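PDB 4O7J: CarG from Serratia, which contributes to intrinsic resistance to carbapenem antibiotics and is structurally homologous to lysozyme inhibitors. Local coordinates for residues F75-N80 against A94-E99; V104-L109 against T133-R138; H35-L40 against W64-L69. One frame throughout, in Å; residues are numbered along the deposited sequence.

Interaction 1: residues F75-N80 against A94-E99; sequences FLVQDN and ARKTEE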
ATOM      1  N   PHE A  75      12.364  15.203 -13.937  1.00 19.74           N
ATOM      2  CA  PHE A  75      12.672  13.907 -14.471  1.00 16.74           C
ATOM      3  C   PHE A  75      12.644  12.876 -13.385  1.00 15.87           C
ATOM      4  O   PHE A  75      12.741  13.225 -12.276  1.00 14.77           O
ATOM      5  CB  PHE A  75      14.024  13.942 -15.158  1.00 17.53           C
ATOM      6  CG  PHE A  75      15.167  14.258 -14.258  1.00 18.22           C
ATOM      7  CD1 PHE A  75      15.568  15.557 -14.034  1.00 20.16           C
ATOM      8  CD2 PHE A  75      15.874  13.247 -13.648  1.00 18.52           C
ATOM      9  CE1 PHE A  75      16.625  15.824 -13.230  1.00 17.85           C
ATOM     10  CE2 PHE A  75      16.916  13.530 -12.819  1.00 18.13           C
ATOM     11  CZ  PHE A  75      17.279  14.822 -12.603  1.00 19.40           C
ATOM     12  N   LEU A  76      12.482  11.621 -13.763  1.00 14.28           N
ATOM     13  CA  LEU A  76      12.457  10.539 -12.834  1.00 14.92           C
ATOM     14  C   LEU A  76      13.856   9.903 -12.771  1.00 14.32           C
ATOM     15  O   LEU A  76      14.504   9.638 -13.808  1.00 13.05           O
ATOM     16  CB  LEU A  76      11.460   9.517 -13.307  1.00 15.14           C
ATOM     17  CG  LEU A  76       9.995  10.025 -13.270  1.00 18.61           C
ATOM     18  CD1 LEU A  76       9.079   8.969 -13.811  1.00 19.57           C
ATOM     19  CD2 LEU A  76       9.602  10.395 -11.870  1.00 20.24           C
ATOM     20  N   VAL A  77      14.199   9.502 -11.577  1.00 13.79           N
ATOM     21  CA  VAL A  77      15.314   8.609 -11.307  1.00 15.28           C
ATOM     22  C   VAL A  77      14.880   7.109 -11.251  1.00 15.31           C
ATOM     23  O   VAL A  77      15.674   6.237 -11.508  1.00 13.50           O
ATOM     24  CB  VAL A  77      16.123   9.047 -10.083  1.00 16.58           C
ATOM     25  CG1 VAL A  77      16.773  10.426 -10.330  1.00 19.08           C
ATOM     26  CG2 VAL A  77      15.246   9.139  -8.878  1.00 22.12           C
ATOM     27  N   GLN A  78      13.631   6.827 -10.900  1.00 13.39           N
ATOM     28  CA  GLN A  78      13.126   5.503 -10.871  1.00 16.84           C
ATOM     29  C   GLN A  78      11.653   5.537 -11.272  1.00 14.17           C
ATOM     30  O   GLN A  78      10.906   6.442 -10.852  1.00 15.13           O
ATOM     31  CB  GLN A  78      13.314   4.893  -9.471  1.00 19.35           C
ATOM     32  CG  GLN A  78      12.923   3.440  -9.309  1.00 21.73           C
ATOM     33  CD  GLN A  78      13.701   2.746  -8.155  1.00 26.74           C
ATOM     34  OE1 GLN A  78      14.812   3.124  -7.816  1.00 34.29           O
ATOM     35  NE2 GLN A  78      13.139   1.729  -7.602  1.00 30.28           N
ATOM     36  N   ASP A  79      11.255   4.557 -12.099  1.00 13.29           N
ATOM     37  CA  ASP A  79       9.855   4.410 -12.550  1.00 14.15           C
ATOM     38  C   ASP A  79       9.498   2.962 -12.587  1.00 14.16           C
ATOM     39  O   ASP A  79      10.373   2.092 -12.561  1.00 13.94           O
ATOM     40  CB  ASP A  79       9.628   5.023 -13.909  1.00 16.57           C
ATOM     41  CG  ASP A  79       8.196   5.397 -14.192  1.00 18.86           C
ATOM     42  OD1 ASP A  79       7.292   5.360 -13.295  1.00 20.03           O
ATOM     43  OD2 ASP A  79       7.971   5.748 -15.371  1.00 21.37           O
ATOM     44  N   ASN A  80       8.205   2.674 -12.563  1.00 14.26           N
ATOM     45  CA  ASN A  80       7.682   1.330 -12.724  1.00 14.68           C
ATOM     46  C   ASN A  80       6.584   1.328 -13.732  1.00 15.69           C
ATOM     47  O   ASN A  80       5.793   2.257 -13.774  1.00 15.50           O
ATOM     48  CB  ASN A  80       7.159   0.782 -11.368  1.00 15.55           C
ATOM     49  CG  ASN A  80       8.159   0.937 -10.277  1.00 18.53           C
ATOM     50  OD1 ASN A  80       9.063   0.140 -10.144  1.00 21.25           O
ATOM     51  ND2 ASN A  80       8.012   1.979  -9.498  1.00 18.90           N
ATOM     52  N   ALA A  94      12.406   0.888 -14.213  1.00 11.86           N
ATOM     53  CA  ALA A  94      13.522   1.614 -14.842  1.00 10.83           C
ATOM     54  C   ALA A  94      14.231   2.424 -13.768  1.00 11.78           C
ATOM     55  O   ALA A  94      13.577   3.231 -13.020  1.00 14.51           O
ATOM     56  CB  ALA A  94      12.986   2.520 -15.878  1.00 10.97           C
ATOM     57  N   ARG A  95      15.558   2.329 -13.677  1.00 11.94           N
ATOM     58  CA  ARG A  95      16.274   3.072 -12.665  1.00 12.38           C
ATOM     59  C   ARG A  95      17.546   3.665 -13.293  1.00 12.16           C
ATOM     60  O   ARG A  95      18.271   2.943 -13.949  1.00 12.00           O
ATOM     61  CB  ARG A  95      16.667   2.131 -11.490  1.00 15.48           C
ATOM     62  CG  ARG A  95      17.391   2.843 -10.344  1.00 19.73           C
ATOM     63  CD  ARG A  95      17.543   2.024  -9.070  1.00 24.79           C
ATOM     64  NE  ARG A  95      18.483   0.941  -9.318  1.00 30.03           N
ATOM     65  CZ  ARG A  95      19.824   1.044  -9.298  1.00 35.76           C
ATOM     66  NH1 ARG A  95      20.454   2.171  -8.980  1.00 34.71           N
ATOM     67  NH2 ARG A  95      20.545  -0.023  -9.595  1.00 42.25           N
ATOM     68  N   LYS A  96      17.810   4.943 -13.030  1.00 11.72           N
ATOM     69  CA  LYS A  96      19.136   5.585 -13.304  1.00 13.09           C
ATOM     70  C   LYS A  96      20.159   5.015 -12.385  1.00 15.24           C
ATOM     71  O   LYS A  96      19.987   5.023 -11.140  1.00 14.89           O
ATOM     72  CB  LYS A  96      19.038   7.084 -13.197  1.00 12.70           C
ATOM     73  CG  LYS A  96      18.050   7.685 -14.187  1.00 13.78           C
ATOM     74  CD  LYS A  96      18.115   9.179 -14.313  1.00 14.55           C
ATOM     75  CE  LYS A  96      19.425   9.620 -14.940  1.00 13.79           C
ATOM     76  NZ  LYS A  96      19.500  11.050 -15.004  1.00 12.99           N
ATOM     77  N   THR A  97      21.234   4.452 -12.937  1.00 16.50           N
ATOM     78  CA  THR A  97      22.192   3.688 -12.120  1.00 18.81           C
ATOM     79  C   THR A  97      23.456   4.446 -11.661  1.00 21.40           C
ATOM     80  O   THR A  97      24.140   3.994 -10.773  1.00 24.42           O
ATOM     81  CB  THR A  97      22.613   2.386 -12.831  1.00 20.08           C
ATOM     82  OG1 THR A  97      23.214   2.716 -14.055  1.00 20.64           O
ATOM     83  CG2 THR A  97      21.372   1.483 -13.112  1.00 22.58           C
ATOM     84  N   GLU A  98      23.753   5.590 -12.267  1.00 20.83           N
ATOM     85  CA  GLU A  98      25.038   6.244 -12.007  1.00 23.37           C
ATOM     86  C   GLU A  98      24.927   6.999 -10.693  1.00 22.59           C
ATOM     87  O   GLU A  98      23.847   7.335 -10.297  1.00 17.42           O
ATOM     88  CB  GLU A  98      25.402   7.173 -13.134  1.00 25.75           C
ATOM     89  CG  GLU A  98      25.364   6.484 -14.524  1.00 31.28           C
ATOM     90  CD  GLU A  98      26.271   7.126 -15.551  1.00 41.97           C
ATOM     91  OE1 GLU A  98      27.210   7.842 -15.062  1.00 43.11           O
ATOM     92  OE2 GLU A  98      26.071   6.893 -16.819  1.00 39.84           O
ATOM     93  N   GLU A  99      26.040   7.281 -10.039  1.00 23.39           N
ATOM     94  CA  GLU A  99      26.001   8.150  -8.816  1.00 22.94           C
ATOM     95  C   GLU A  99      25.471   9.546  -9.163  1.00 22.16           C
ATOM     96  O   GLU A  99      24.677  10.161  -8.442  1.00 25.15           O
ATOM     97  CB  GLU A  99      27.411   8.226  -8.223  1.00 26.40           C
ATOM     98  CG  GLU A  99      27.529   9.059  -6.917  1.00 28.12           C
ATOM     99  CD  GLU A  99      27.352  10.569  -7.112  1.00 29.72           C
ATOM    100  OE1 GLU A  99      27.937  11.089  -8.103  1.00 34.97           O
ATOM    101  OE2 GLU A  99      26.576  11.247  -6.326  1.00 29.74           O
TER
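The Gln78 amide and the Arg95 guanidinium are turned 62° from each other, and they do not pair: OE1 of Gln78 instead rests 3.2 Å from CD of Arg95, on the apolar part of its chain. One face of that guanidinium is covered toward its rim by the methyl CG2 of Thr97, 3.8 Å above the plane. The Phe75 ring meets NZ of Lys96 obliquely, CE2 to NZ 4.2 Å, the two side chains crossing at about a right angle. With chi3 at 67°, the Lys96 chain bends after CD, which itself lies 3.7 Å from O of Leu76; NZ ends among three carbonyls, those of Leu101, Asp103 and Gln141, hydrogen-bonded to each.

Behind the side chains is an antiparallel hairpin. Gln78 and Arg95 form a non-hydrogen-bonded pair, Asp79 and Ala94 a hydrogen-bonded one, and Lys96 N reaches Val77 O at 2.9 Å. On the other edge of the first strand, Val77 and Gln78 both face Tyr67 in a classic beta bulge. Strand 88-96 is in turn flanked by strand 107-116, where Ala94 packs on Val107 and Leu109 and Arg95 bonds through its backbone to Ser108.

Interaction 2: residues V104-L109 against T133-R138; sequences VGKVSL and TVTAQR
Thr133 meets Ser108 through its methyl: chi1 of -61° sets OG1 anti to the carbonyl carbon and leaves CG2 anti to the backbone N, where it comes to 3.9 Å from CB of Ser108. In Val134 chi1 is -50°, which puts CG1 anti to the carbonyl carbon and CG2 between the backbone N and that carbon, and this second methyl touches CB of Leu109 at 4.1 Å.

The two segments belong to the antiparallel beta hairpin of strands 107-116 and 126-135, at one side of the four-stranded sheet, with a strand angle of 150° here. Ser108 and Thr135 are a non-hydrogen-bonded pair. Leu109 and Val134 make a hydrogen-bonded pair, each giving its N-H to the other's carbonyl, and Leu109 N to Val134 O is 2.8 Å. Ala136 N closes the run on Val107 O, also at 2.8 Å and nearly along the C=O axis. The same carbonyl oxygen has CB of Ala136 beside it at 3.4 Å.

The face carrying Leu109 and Val134 is covered by Met154 of helix 152-155, and Leu109 also packs on Val92 and Ala94 of strand 88-96. On the opposite face, Thr133 OG1 is hydrogen-bonded to the hydroxyl of Thr110, and Ser108 lies next to Arg95 and Thr97. Past the Ala136 N to Val107 O bond a water bridges the two segments: it accepts from Val107 N at 2.9 Å and sits 2.8 Å from Ala136 O and 2.7 Å from Arg138 O.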
ATOM      1  N   VAL A 104      22.438  13.056 -17.818  1.00 15.93           N
ATOM      2  CA  VAL A 104      21.968  12.003 -18.735  1.00 14.53           C
ATOM      3  C   VAL A 104      22.870  10.866 -18.464  1.00 15.02           C
ATOM      4  O   VAL A 104      24.069  11.056 -18.334  1.00 15.38           O
ATOM      5  CB  VAL A 104      22.084  12.448 -20.183  1.00 15.10           C
ATOM      6  CG1 VAL A 104      21.934  11.268 -21.165  1.00 16.47           C
ATOM      7  CG2 VAL A 104      21.110  13.549 -20.455  1.00 15.26           C
ATOM      8  N   GLY A 105      22.328   9.678 -18.340  1.00 14.52           N
ATOM      9  CA  GLY A 105      23.139   8.535 -17.889  1.00 15.84           C
ATOM     10  C   GLY A 105      22.479   7.170 -18.119  1.00 15.62           C
ATOM     11  O   GLY A 105      21.384   7.080 -18.681  1.00 14.51           O
ATOM     12  N   LYS A 106      23.155   6.139 -17.662  1.00 14.73           N
ATOM     13  CA  LYS A 106      22.686   4.778 -17.870  1.00 16.64           C
ATOM     14  C   LYS A 106      21.451   4.454 -17.056  1.00 14.19           C
ATOM     15  O   LYS A 106      21.238   5.011 -15.974  1.00 14.58           O
ATOM     16  CB  LYS A 106      23.753   3.718 -17.498  1.00 17.89           C
ATOM     17  CG  LYS A 106      24.902   3.617 -18.481  1.00 24.85           C
ATOM     18  CD  LYS A 106      25.771   2.429 -18.034  1.00 29.77           C
ATOM     19  CE  LYS A 106      27.119   2.458 -18.701  1.00 35.18           C
ATOM     20  NZ  LYS A 106      27.009   2.022 -20.111  1.00 37.85           N
ATOM     21  N   VAL A 107      20.592   3.641 -17.637  1.00 13.48           N
ATOM     22  CA  VAL A 107      19.349   3.277 -17.021  1.00 12.38           C
ATOM     23  C   VAL A 107      19.306   1.765 -17.092  1.00 13.72           C
ATOM     24  O   VAL A 107      19.577   1.200 -18.182  1.00 14.01           O
ATOM     25  CB  VAL A 107      18.080   3.879 -17.732  1.00 13.85           C
ATOM     26  CG1 VAL A 107      16.821   3.315 -17.082  1.00 13.96           C
ATOM     27  CG2 VAL A 107      18.062   5.382 -17.744  1.00 15.14           C
ATOM     28  N   SER A 108      18.966   1.092 -15.987  1.00 13.85           N
ATOM     29  CA  SER A 108      18.685  -0.326 -15.962  1.00 13.31           C
ATOM     30  C   SER A 108      17.208  -0.616 -16.000  1.00 13.40           C
ATOM     31  O   SER A 108      16.405   0.172 -15.463  1.00 13.15           O
ATOM     32  CB  SER A 108      19.252  -1.039 -14.727  1.00 14.95           C
ATOM     33  OG  SER A 108      18.743  -0.568 -13.540  1.00 16.08           O
ATOM     34  N   LEU A 109      16.870  -1.782 -16.576  1.00 12.20           N
ATOM     35  CA  LEU A 109      15.482  -2.248 -16.622  1.00 13.34           C
ATOM     36  C   LEU A 109      15.398  -3.569 -16.002  1.00 13.38           C
ATOM     37  O   LEU A 109      16.061  -4.493 -16.484  1.00 13.42           O
ATOM     38  CB  LEU A 109      14.968  -2.285 -18.049  1.00 15.08           C
ATOM     39  CG  LEU A 109      14.821  -0.974 -18.822  1.00 14.87           C
ATOM     40  CD1 LEU A 109      14.824  -1.252 -20.317  1.00 17.99           C
ATOM     41  CD2 LEU A 109      13.597  -0.147 -18.395  1.00 15.24           C
ATOM     42  N   THR A 133      17.675  -8.373 -15.436  1.00 17.25           N
ATOM     43  CA  THR A 133      17.915  -6.937 -15.489  1.00 17.32           C
ATOM     44  C   THR A 133      18.762  -6.702 -16.760  1.00 16.26           C
ATOM     45  O   THR A 133      19.646  -7.534 -17.073  1.00 17.82           O
ATOM     46  CB  THR A 133      18.589  -6.416 -14.234  1.00 17.03           C
ATOM     47  OG1 THR A 133      17.768  -6.640 -13.094  1.00 20.98           O
ATOM     48  CG2 THR A 133      18.879  -4.932 -14.338  1.00 18.56           C
ATOM     49  N   VAL A 134      18.439  -5.702 -17.536  1.00 17.19           N
ATOM     50  CA  VAL A 134      19.205  -5.327 -18.686  1.00 17.28           C
ATOM     51  C   VAL A 134      19.571  -3.859 -18.614  1.00 18.25           C
ATOM     52  O   VAL A 134      18.896  -3.079 -17.959  1.00 16.79           O
ATOM     53  CB  VAL A 134      18.552  -5.686 -20.025  1.00 21.16           C
ATOM     54  CG1 VAL A 134      18.123  -7.136 -20.027  1.00 25.78           C
ATOM     55  CG2 VAL A 134      17.367  -4.760 -20.346  1.00 20.60           C
ATOM     56  N   THR A 135      20.693  -3.479 -19.239  1.00 15.97           N
ATOM     57  CA  THR A 135      21.063  -2.110 -19.288  1.00 16.59           C
ATOM     58  C   THR A 135      20.519  -1.537 -20.548  1.00 17.59           C
ATOM     59  O   THR A 135      20.700  -2.123 -21.628  1.00 18.46           O
ATOM     60  CB  THR A 135      22.590  -1.937 -19.275  1.00 18.66           C
ATOM     61  OG1 THR A 135      23.141  -2.697 -18.211  1.00 21.69           O
ATOM     62  CG2 THR A 135      22.961  -0.520 -19.109  1.00 20.14           C
ATOM     63  N   ALA A 136      19.799  -0.400 -20.462  1.00 14.57           N
ATOM     64  CA  ALA A 136      19.330   0.171 -21.679  1.00 14.75           C
ATOM     65  C   ALA A 136      20.549   0.573 -22.568  1.00 16.06           C
ATOM     66  O   ALA A 136      21.597   0.930 -22.082  1.00 16.71           O
ATOM     67  CB  ALA A 136      18.437   1.371 -21.409  1.00 14.93           C
ATOM     68  N   GLN A 137      20.348   0.576 -23.867  1.00 17.51           N
ATOM     69  CA  GLN A 137      21.421   0.830 -24.825  1.00 18.69           C
ATOM     70  C   GLN A 137      21.673   2.292 -25.128  1.00 19.18           C
ATOM     71  O   GLN A 137      22.626   2.617 -25.749  1.00 20.09           O
ATOM     72  CB  GLN A 137      21.175  -0.062 -26.067  1.00 22.41           C
ATOM     73  CG  GLN A 137      21.403  -1.502 -25.614  1.00 24.92           C
ATOM     74  CD  GLN A 137      21.169  -2.517 -26.740  1.00 29.95           C
ATOM     75  OE1 GLN A 137      21.861  -2.494 -27.738  1.00 25.22           O
ATOM     76  NE2 GLN A 137      20.184  -3.379 -26.567  1.00 31.35           N
ATOM     77  N   ARG A 138      20.813   3.188 -24.659  1.00 18.68           N
ATOM     78  CA  ARG A 138      21.014   4.579 -24.750  1.00 20.54           C
ATOM     79  C   ARG A 138      20.998   5.135 -23.325  1.00 18.55           C
ATOM     80  O   ARG A 138      20.441   4.513 -22.412  1.00 16.34           O
ATOM     81  CB  ARG A 138      19.841   5.102 -25.567  1.00 25.24           C
ATOM     82  CG  ARG A 138      19.907   6.526 -25.953  1.00 37.59           C
ATOM     83  CD  ARG A 138      18.789   6.859 -26.938  1.00 43.98           C
ATOM     84  NE  ARG A 138      19.162   8.065 -27.666  1.00 52.29           N
ATOM     85  CZ  ARG A 138      20.021   8.091 -28.688  1.00 56.76           C
ATOM     86  NH1 ARG A 138      20.593   6.971 -29.134  1.00 56.19           N
ATOM     87  NH2 ARG A 138      20.308   9.250 -29.274  1.00 60.46           N
TER
HETATM   88  O   HOH W   1      21.503   3.107 -20.320  1.00 17.15           O

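Interaction 3: residues H35-L40 against W64-L69; sequences HPNLGL and WFDYRL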
ATOM      1  N   HIS A  35       5.475  17.850  -7.795  1.00 21.57           N
ATOM      2  CA  HIS A  35       5.077  16.621  -8.459  1.00 26.01           C
ATOM      3  C   HIS A  35       4.554  15.604  -7.473  1.00 25.22           C
ATOM      4  O   HIS A  35       5.234  15.283  -6.521  1.00 26.22           O
ATOM      5  CB  HIS A  35       6.288  15.978  -9.097  1.00 28.96           C
ATOM      6  CG  HIS A  35       7.025  16.900 -10.002  1.00 31.92           C
ATOM      7  ND1 HIS A  35       6.516  17.298 -11.212  1.00 32.28           N
ATOM      8  CD2 HIS A  35       8.220  17.517  -9.870  1.00 34.23           C
ATOM      9  CE1 HIS A  35       7.369  18.120 -11.798  1.00 35.17           C
ATOM     10  NE2 HIS A  35       8.413  18.268 -11.006  1.00 37.82           N
ATOM     11  N   PRO A  36       3.370  15.076  -7.649  1.00 25.18           N
ATOM     12  CA  PRO A  36       3.028  13.816  -6.979  1.00 24.68           C
ATOM     13  C   PRO A  36       3.930  12.659  -7.378  1.00 23.03           C
ATOM     14  O   PRO A  36       4.384  12.553  -8.477  1.00 19.73           O
ATOM     15  CB  PRO A  36       1.639  13.506  -7.470  1.00 27.89           C
ATOM     16  CG  PRO A  36       1.185  14.675  -8.223  1.00 28.66           C
ATOM     17  CD  PRO A  36       2.365  15.462  -8.614  1.00 25.89           C
ATOM     18  N   ASN A  37       4.152  11.803  -6.408  1.00 21.89           N
ATOM     19  CA  ASN A  37       4.807  10.559  -6.598  1.00 21.20           C
ATOM     20  C   ASN A  37       3.779   9.516  -6.950  1.00 20.38           C
ATOM     21  O   ASN A  37       2.945   9.216  -6.170  1.00 18.44           O
ATOM     22  CB  ASN A  37       5.480  10.174  -5.320  1.00 28.09           C
ATOM     23  CG  ASN A  37       6.777   9.558  -5.566  1.00 35.09           C
ATOM     24  OD1 ASN A  37       7.820  10.162  -5.379  1.00 38.33           O
ATOM     25  ND2 ASN A  37       6.724   8.410  -6.098  1.00 40.68           N
ATOM     26  N   LEU A  38       3.856   9.001  -8.159  1.00 16.58           N
ATOM     27  CA  LEU A  38       2.921   7.972  -8.595  1.00 18.22           C
ATOM     28  C   LEU A  38       3.364   6.624  -8.075  1.00 16.58           C
ATOM     29  O   LEU A  38       4.561   6.309  -8.009  1.00 16.43           O
ATOM     30  CB  LEU A  38       2.876   7.932 -10.107  1.00 19.85           C
ATOM     31  CG  LEU A  38       2.290   9.131 -10.833  1.00 25.42           C
ATOM     32  CD1 LEU A  38       2.218   8.776 -12.302  1.00 29.76           C
ATOM     33  CD2 LEU A  38       0.931   9.465 -10.291  1.00 26.87           C
ATOM     34  N   GLY A  39       2.387   5.834  -7.683  1.00 16.48           N
ATOM     35  CA  GLY A  39       2.601   4.540  -7.105  1.00 15.04           C
ATOM     36  C   GLY A  39       1.623   3.472  -7.557  1.00 14.37           C
ATOM     37  O   GLY A  39       0.428   3.771  -7.792  1.00 15.91           O
ATOM     38  N   LEU A  40       2.134   2.252  -7.736  1.00 13.59           N
ATOM     39  CA  LEU A  40       1.283   1.102  -8.059  1.00 11.82           C
ATOM     40  C   LEU A  40       1.200   0.159  -6.824  1.00 12.10           C
ATOM     41  O   LEU A  40       2.243  -0.224  -6.256  1.00 12.63           O
ATOM     42  CB  LEU A  40       1.933   0.297  -9.161  1.00 13.47           C
ATOM     43  CG  LEU A  40       2.114   1.072 -10.445  1.00 14.02           C
ATOM     44  CD1 LEU A  40       2.880   0.220 -11.459  1.00 15.44           C
ATOM     45  CD2 LEU A  40       0.774   1.447 -11.045  1.00 15.63           C
ATOM     46  N   TRP A  64       4.803   0.379  -5.032  1.00 12.82           N
ATOM     47  CA  TRP A  64       5.882   0.706  -5.918  1.00 12.66           C
ATOM     48  C   TRP A  64       5.801   2.163  -6.365  1.00 13.90           C
ATOM     49  O   TRP A  64       4.905   2.526  -7.104  1.00 15.57           O
ATOM     50  CB  TRP A  64       5.887  -0.186  -7.185  1.00 11.82           C
ATOM     51  CG  TRP A  64       5.984  -1.643  -6.941  1.00 12.45           C
ATOM     52  CD1 TRP A  64       4.990  -2.453  -6.486  1.00 12.23           C
ATOM     53  CD2 TRP A  64       7.107  -2.485  -7.183  1.00 12.55           C
ATOM     54  NE1 TRP A  64       5.429  -3.728  -6.361  1.00 13.06           N
ATOM     55  CE2 TRP A  64       6.748  -3.787  -6.752  1.00 13.98           C
ATOM     56  CE3 TRP A  64       8.410  -2.265  -7.711  1.00 13.51           C
ATOM     57  CZ2 TRP A  64       7.585  -4.901  -6.944  1.00 15.18           C
ATOM     58  CZ3 TRP A  64       9.287  -3.367  -7.776  1.00 15.18           C
ATOM     59  CH2 TRP A  64       8.868  -4.666  -7.423  1.00 15.32           C
ATOM     60  N   PHE A  65       6.751   2.994  -5.910  1.00 15.41           N
ATOM     61  CA  PHE A  65       6.725   4.392  -6.205  1.00 14.34           C
ATOM     62  C   PHE A  65       7.795   4.770  -7.231  1.00 16.04           C
ATOM     63  O   PHE A  65       8.929   4.202  -7.242  1.00 14.00           O
ATOM     64  CB  PHE A  65       6.949   5.217  -4.927  1.00 15.63           C
ATOM     65  CG  PHE A  65       5.756   5.303  -4.026  1.00 15.23           C
ATOM     66  CD1 PHE A  65       4.677   6.088  -4.329  1.00 15.17           C
ATOM     67  CD2 PHE A  65       5.761   4.598  -2.846  1.00 16.69           C
ATOM     68  CE1 PHE A  65       3.619   6.212  -3.472  1.00 16.17           C
ATOM     69  CE2 PHE A  65       4.667   4.668  -1.984  1.00 16.28           C
ATOM     70  CZ  PHE A  65       3.617   5.487  -2.300  1.00 15.22           C
ATOM     71  N   ASP A  66       7.470   5.755  -8.019  1.00 15.17           N
ATOM     72  CA  ASP A  66       8.474   6.469  -8.788  1.00 18.49           C
ATOM     73  C   ASP A  66       9.266   7.403  -7.874  1.00 20.91           C
ATOM     74  O   ASP A  66       8.824   7.687  -6.735  1.00 20.72           O
ATOM     75  CB  ASP A  66       7.887   7.122 -10.043  1.00 23.84           C
ATOM     76  CG  ASP A  66       7.219   8.467  -9.779  1.00 29.91           C
ATOM     77  OD1 ASP A  66       7.590   9.208  -8.844  1.00 35.77           O
ATOM     78  OD2 ASP A  66       6.253   8.766 -10.518  1.00 40.76           O
ATOM     79  N   TYR A  67      10.450   7.789  -8.275  1.00 19.09           N
ATOM     80  CA  TYR A  67      11.284   8.578  -7.422  1.00 19.38           C
ATOM     81  C   TYR A  67      11.968   9.644  -8.203  1.00 20.46           C
ATOM     82  O   TYR A  67      12.387   9.407  -9.286  1.00 18.89           O
ATOM     83  CB  TYR A  67      12.303   7.710  -6.720  1.00 21.41           C
ATOM     84  CG  TYR A  67      11.719   6.785  -5.663  1.00 26.28           C
ATOM     85  CD1 TYR A  67      11.342   7.252  -4.414  1.00 31.27           C
ATOM     86  CD2 TYR A  67      11.555   5.457  -5.903  1.00 26.94           C
ATOM     87  CE1 TYR A  67      10.830   6.396  -3.454  1.00 31.88           C
ATOM     88  CE2 TYR A  67      11.040   4.606  -4.974  1.00 29.68           C
ATOM     89  CZ  TYR A  67      10.693   5.071  -3.746  1.00 30.84           C
ATOM     90  OH  TYR A  67      10.194   4.192  -2.848  1.00 32.61           O
ATOM     91  N   ARG A  68      12.048  10.829  -7.625  1.00 22.83           N
ATOM     92  CA  ARG A  68      12.841  11.909  -8.193  1.00 24.25           C
ATOM     93  C   ARG A  68      14.047  12.304  -7.361  1.00 28.57           C
ATOM     94  O   ARG A  68      14.102  12.057  -6.197  1.00 24.13           O
ATOM     95  CB  ARG A  68      11.989  13.128  -8.444  1.00 28.38           C
ATOM     96  CG  ARG A  68      10.783  12.844  -9.265  1.00 32.77           C
ATOM     97  CD  ARG A  68       9.959  14.054  -9.510  1.00 33.84           C
ATOM     98  NE  ARG A  68       8.761  13.648 -10.170  1.00 37.75           N
ATOM     99  CZ  ARG A  68       8.418  13.965 -11.390  1.00 36.94           C
ATOM    100  NH1 ARG A  68       7.312  13.490 -11.920  1.00 36.62           N
ATOM    101  NH2 ARG A  68       9.151  14.787 -12.072  1.00 40.87           N
ATOM    102  N   LEU A  69      15.009  12.921  -8.008  1.00 26.99           N
ATOM    103  CA  LEU A  69      16.199  13.413  -7.348  1.00 30.14           C
ATOM    104  C   LEU A  69      15.923  14.473  -6.276  1.00 31.73           C
ATOM    105  O   LEU A  69      16.571  14.525  -5.258  1.00 30.71           O
ATOM    106  CB  LEU A  69      17.134  13.997  -8.396  1.00 29.82           C
ATOM    107  CG  LEU A  69      18.497  14.473  -7.969  1.00 33.38           C
ATOM    108  CD1 LEU A  69      19.220  13.457  -7.107  1.00 32.67           C
ATOM    109  CD2 LEU A  69      19.347  14.840  -9.147  1.00 33.34           C
TER
HETATM  110  O   HOH W   2       7.320  11.930  -8.488  1.00 30.00           O
HETATM  111  O   HOH W   3      10.853  11.484  -5.242  1.00 20.96           O
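Trp64 exchanges backbone hydrogen bonds with Leu40, N to O and O to N, each 2.9 Å long. Its indole edge is turned to the same carbonyl: CD1 lies 3.5 Å from Leu40 O, near the ring plane, while the ring meets that of Tyr112 edge-to-face. Phe65 comes next, paired with Gly39 without hydrogen bonds. Its ring lies where a side chain at position 39 would point, and only hydrogen occupies that place on the glycine. The ring also meets Phe62 of the second subunit, planes at about 55°.

Strand 64-65 is thus an antiparallel neighbour of strand 37-45 in the five-stranded sheet, and the pairing runs one step further, as Asp66 N gives a nearly straight bond to Leu38 O (3.0 Å). With chi1 at 82°, Asp66 CG sits between the backbone N and the carbonyl carbon, and the carboxylate lies beside Leu38: OD2 is 3.5 Å from Leu38 CB and receives a weak bond from Leu38 N. OD1 accepts from a water that also bonds Pro36 O and Arg68 NE. Asn37 ND2 points at Asp66 O; at 2.3 Å the bond is too short to be trusted in detail.

The CB of Tyr67 points away from the first segment, and its side chain packs on Gln78. Arg68 then comes back to the first segment, its guanidinium flat on one face of the His35 imidazole, planes 6° apart and centres 3.8 Å apart, with NH2 over the middle of the ring. Each of the two flat groups has its own outside partner: His35 NE2 bonds to Asp74 OD1, and Arg68 NH2 to Ala73 O.

Along the chain the contacts come in series: interaction 3 closes at Leu69 before interaction 1 opens at Phe75, and interaction 2 follows. Interactions 1 and 2, centres about 9 Å apart, share the four-stranded antiparallel sheet and meet where strands 88-96 and 107-116 run side by side, with Thr97 N probably bonded to Lys106 O just past the end of the first. Interaction 3 belongs to the five-stranded sheet, its centre about 11 Å from that of interaction 1, which it meets at Tyr67. Interactions 2 and 3 do not touch, about 9 Å separating their nearest atoms. Interaction 1 thus touches both of the others, through strand 107-116 on one side and segment 64-69 on the other.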